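Local coordinates for protein phosphoserine phosphatase RsbX (Bacillus subtilis, PDB 3W45) that dephosphorylates RsbS, as a PPM-type phosphatase that keeps sigma-B activity low during growth and restores that low level after stress, at residues A[27-32]-A[58-63]. Residues are numbered along the deposited sequence; the frame is centred on the assembly and turned at random. Where two conformers were deposited one is given.
Sequences DSFFMK and AIKDLV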
ATOM      1  N   ASP A  27      10.023   0.840   6.308  1.00 16.66           N
ATOM      2  CA  ASP A  27       8.747   0.563   5.610  1.00 15.90           C
ATOM      3  C   ASP A  27       8.490  -0.945   5.703  1.00 16.75           C
ATOM      4  O   ASP A  27       9.438  -1.738   5.706  1.00 18.83           O
ATOM      5  CB  ASP A  27       8.888   0.859   4.102  1.00 16.45           C
ATOM      6  CG  ASP A  27       8.869   2.333   3.743  1.00 16.90           C
ATOM      7  OD1 ASP A  27       8.783   3.234   4.625  1.00 15.37           O
ATOM      8  OD2 ASP A  27       8.972   2.583   2.512  1.00 16.57           O
ATOM      9  N   SER A  28       7.226  -1.364   5.685  1.00 15.93           N
ATOM     10  CA  SER A  28       6.925  -2.774   5.504  1.00 16.25           C
ATOM     11  C   SER A  28       5.765  -2.934   4.552  1.00 16.98           C
ATOM     12  O   SER A  28       5.030  -1.988   4.278  1.00 17.06           O
ATOM     13  CB  SER A  28       6.502  -3.399   6.845  1.00 16.66           C
ATOM     14  OG  SER A  28       5.182  -2.908   7.096  1.00 24.97           O
ATOM     15  N   PHE A  29       5.605  -4.130   4.028  1.00 15.77           N
ATOM     16  CA  PHE A  29       4.407  -4.418   3.251  1.00 17.08           C
ATOM     17  C   PHE A  29       3.965  -5.857   3.533  1.00 17.45           C
ATOM     18  O   PHE A  29       4.749  -6.711   4.024  1.00 16.40           O
ATOM     19  CB  PHE A  29       4.694  -4.235   1.767  1.00 16.77           C
ATOM     20  CG  PHE A  29       5.688  -5.236   1.249  1.00 20.31           C
ATOM     21  CD1 PHE A  29       7.066  -4.969   1.328  1.00 24.02           C
ATOM     22  CD2 PHE A  29       5.242  -6.475   0.734  1.00 24.65           C
ATOM     23  CE1 PHE A  29       8.012  -5.928   0.868  1.00 28.55           C
ATOM     24  CE2 PHE A  29       6.152  -7.420   0.289  1.00 26.14           C
ATOM     25  CZ  PHE A  29       7.540  -7.145   0.356  1.00 27.61           C
ATOM     26  N   PHE A  30       2.708  -6.122   3.210  1.00 17.54           N
ATOM     27  CA  PHE A  30       2.247  -7.475   3.099  1.00 18.89           C
ATOM     28  C   PHE A  30       1.324  -7.597   1.902  1.00 18.95           C
ATOM     29  O   PHE A  30       0.498  -6.732   1.688  1.00 18.21           O
ATOM     30  CB  PHE A  30       1.498  -7.909   4.353  1.00 19.00           C
ATOM     31  CG  PHE A  30       1.013  -9.303   4.265  1.00 19.87           C
ATOM     32  CD1 PHE A  30       1.915 -10.362   4.446  1.00 19.97           C
ATOM     33  CD2 PHE A  30      -0.293  -9.558   3.895  1.00 19.55           C
ATOM     34  CE1 PHE A  30       1.488 -11.671   4.312  1.00 23.18           C
ATOM     35  CE2 PHE A  30      -0.746 -10.880   3.756  1.00 20.81           C
ATOM     36  CZ  PHE A  30       0.156 -11.941   3.984  1.00 21.23           C
ATOM     37  N   MET A  31       1.446  -8.679   1.139  1.00 19.38           N
ATOM     38  CA  MET A  31       0.469  -8.941   0.106  1.00 20.14           C
ATOM     39  C   MET A  31       0.256 -10.446  -0.034  1.00 21.29           C
ATOM     40  O   MET A  31       1.223 -11.223  -0.015  1.00 21.11           O
ATOM     41  CB  MET A  31       0.907  -8.393  -1.237  1.00 22.33           C
ATOM     42  CG  MET A  31      -0.174  -8.628  -2.390  1.00 24.53           C
ATOM     43  SD  MET A  31       0.083  -7.268  -3.517  1.00 34.96           S
ATOM     44  CE  MET A  31       1.835  -7.567  -3.865  1.00 32.48           C
ATOM     45  N   LYS A  32      -1.007 -10.839  -0.144  1.00 20.41           N
ATOM     46  CA  LYS A  32      -1.375 -12.213  -0.504  1.00 21.68           C
ATOM     47  C   LYS A  32      -2.615 -12.179  -1.410  1.00 21.03           C
ATOM     48  O   LYS A  32      -3.623 -11.527  -1.110  1.00 18.11           O
ATOM     49  CB  LYS A  32      -1.623 -13.005   0.770  1.00 22.39           C
ATOM     50  CG  LYS A  32      -2.245 -14.423   0.586  1.00 26.77           C
ATOM     51  CD  LYS A  32      -2.788 -14.984   1.927  1.00 31.72           C
ATOM     52  CE  LYS A  32      -4.130 -14.298   2.326  1.00 37.16           C
ATOM     53  NZ  LYS A  32      -4.828 -14.680   3.632  1.00 37.33           N
ATOM     54  N   ALA A  58       5.037  -4.806  12.751  1.00 18.50           N
ATOM     55  CA  ALA A  58       3.863  -5.238  13.527  1.00 18.68           C
ATOM     56  C   ALA A  58       2.610  -5.156  12.644  1.00 18.95           C
ATOM     57  O   ALA A  58       1.722  -6.006  12.719  1.00 19.78           O
ATOM     58  CB  ALA A  58       3.703  -4.354  14.821  1.00 17.90           C
ATOM     59  N   ILE A  59       2.551  -4.139  11.803  1.00 18.64           N
ATOM     60  CA  ILE A  59       1.445  -4.000  10.855  1.00 19.34           C
ATOM     61  C   ILE A  59       1.439  -5.140   9.820  1.00 18.19           C
ATOM     62  O   ILE A  59       0.388  -5.758   9.567  1.00 17.84           O
ATOM     63  CB  ILE A  59       1.418  -2.576  10.242  1.00 18.86           C
ATOM     64  CG1 ILE A  59       1.109  -1.584  11.386  1.00 21.93           C
ATOM     65  CG2 ILE A  59       0.454  -2.520   9.041  1.00 18.74           C
ATOM     66  CD1 ILE A  59       1.026  -0.174  11.024  1.00 21.25           C
ATOM     67  N   LYS A  60       2.597  -5.407   9.239  1.00 18.52           N
ATOM     68  CA  LYS A  60       2.771  -6.526   8.314  0.50 18.69           C
ATOM     69  C   LYS A  60       2.256  -7.834   8.923  1.00 19.47           C
ATOM     70  O   LYS A  60       1.525  -8.602   8.266  1.00 19.52           O
ATOM     71  CB  LYS A  60       4.246  -6.656   7.944  0.50 18.70           C
ATOM     72  CG  LYS A  60       4.634  -7.910   7.167  0.50 18.79           C
ATOM     73  CD  LYS A  60       6.103  -7.818   6.831  0.50 21.60           C
ATOM     74  CE  LYS A  60       6.536  -8.908   5.875  0.50 22.60           C
ATOM     75  NZ  LYS A  60       6.738  -8.327   4.501  0.50 24.35           N
ATOM     76  N   ASP A  61       2.632  -8.098  10.172  1.00 19.39           N
ATOM     77  CA  ASP A  61       2.236  -9.341  10.836  1.00 21.26           C
ATOM     78  C   ASP A  61       0.732  -9.436  11.092  1.00 20.37           C
ATOM     79  O   ASP A  61       0.121 -10.478  10.875  1.00 20.47           O
ATOM     80  CB  ASP A  61       2.974  -9.472  12.152  1.00 21.88           C
ATOM     81  CG  ASP A  61       4.446  -9.735  11.970  1.00 29.38           C
ATOM     82  OD1 ASP A  61       4.905 -10.071  10.841  1.00 33.04           O
ATOM     83  OD2 ASP A  61       5.164  -9.608  12.993  1.00 37.51           O
ATOM     84  N   LEU A  62       0.145  -8.343  11.563  1.00 20.06           N
ATOM     85  CA  LEU A  62      -1.277  -8.318  11.869  1.00 20.43           C
ATOM     86  C   LEU A  62      -2.142  -8.417  10.628  1.00 20.25           C
ATOM     87  O   LEU A  62      -3.197  -9.064  10.642  1.00 20.62           O
ATOM     88  CB  LEU A  62      -1.609  -7.046  12.618  1.00 20.43           C
ATOM     89  CG  LEU A  62      -1.119  -7.099  14.069  1.00 21.56           C
ATOM     90  CD1 LEU A  62      -1.172  -5.725  14.610  1.00 21.30           C
ATOM     91  CD2 LEU A  62      -1.955  -8.014  14.858  1.00 22.32           C
ATOM     92  N   VAL A  63      -1.700  -7.784   9.545  1.00 18.45           N
ATOM     93  CA  VAL A  63      -2.485  -7.874   8.304  1.00 18.04           C
ATOM     94  C   VAL A  63      -2.493  -9.309   7.781  1.00 18.62           C
ATOM     95  O   VAL A  63      -3.533  -9.791   7.300  1.00 18.61           O
ATOM     96  CB  VAL A  63      -1.988  -6.879   7.221  1.00 17.54           C
ATOM     97  CG1 VAL A  63      -2.729  -7.089   5.912  1.00 18.19           C
ATOM     98  CG2 VAL A  63      -2.164  -5.417   7.720  1.00 17.31           C
TER
HETATM   99  O   HOH W   1       8.063  -5.791   4.660  1.00 23.68           O
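In one of its two modelled conformers, Lys60 sets its ammonium over one face of the Phe29 ring, NZ standing 4.3 Å from the centroid and only 6° off the ring normal, a nearly centred cation-pi contact. The Phe30 ring instead meets Val63 CG1 and the backbone oxygen of Lys60, both obliquely, with Phe30 CD2 4.0 Å from Val63 CG1. In the alpha-beta-beta-alpha sandwich of PP2C-type phosphatases helices cover the outer faces of the sheets, and here helix 49-65 meets strand 27-33, the outermost strand of the five-stranded antiparallel sheet within this chain. The two run almost parallel, the axes of these short segments lying 12° apart, and alternation along the strand divides the labour. Ser28 and Phe30 direct their side chains at the helix, whereas Phe29 points away, against Val14 and Gln16 of the other sheet. Lys60 reaches it by passing around the outer edge of the strand. Its chain leaves with CG anti to the backbone N (chi1 170°), stays extended through chi3 and bends only at chi4, carrying CG, CD and CE alongside the Phe29 carbonyl oxygen. Deeper in, Val63 also packs on Ile39, Ala41 and Ile92, which ties the helix to the inner strands. Ser28 lays its hydroxyl beside Lys60 CB, but OG is hydrogen-bonded to the carbonyl of Ser56, one turn earlier in the helix. In this conformer a water accepts from both Phe29 N and Lys60 NZ, bridging backbone to ammonium, while Lys60 NZ donates directly to Phe29 O at 2.6 Å, with a C=O...N angle of 165°.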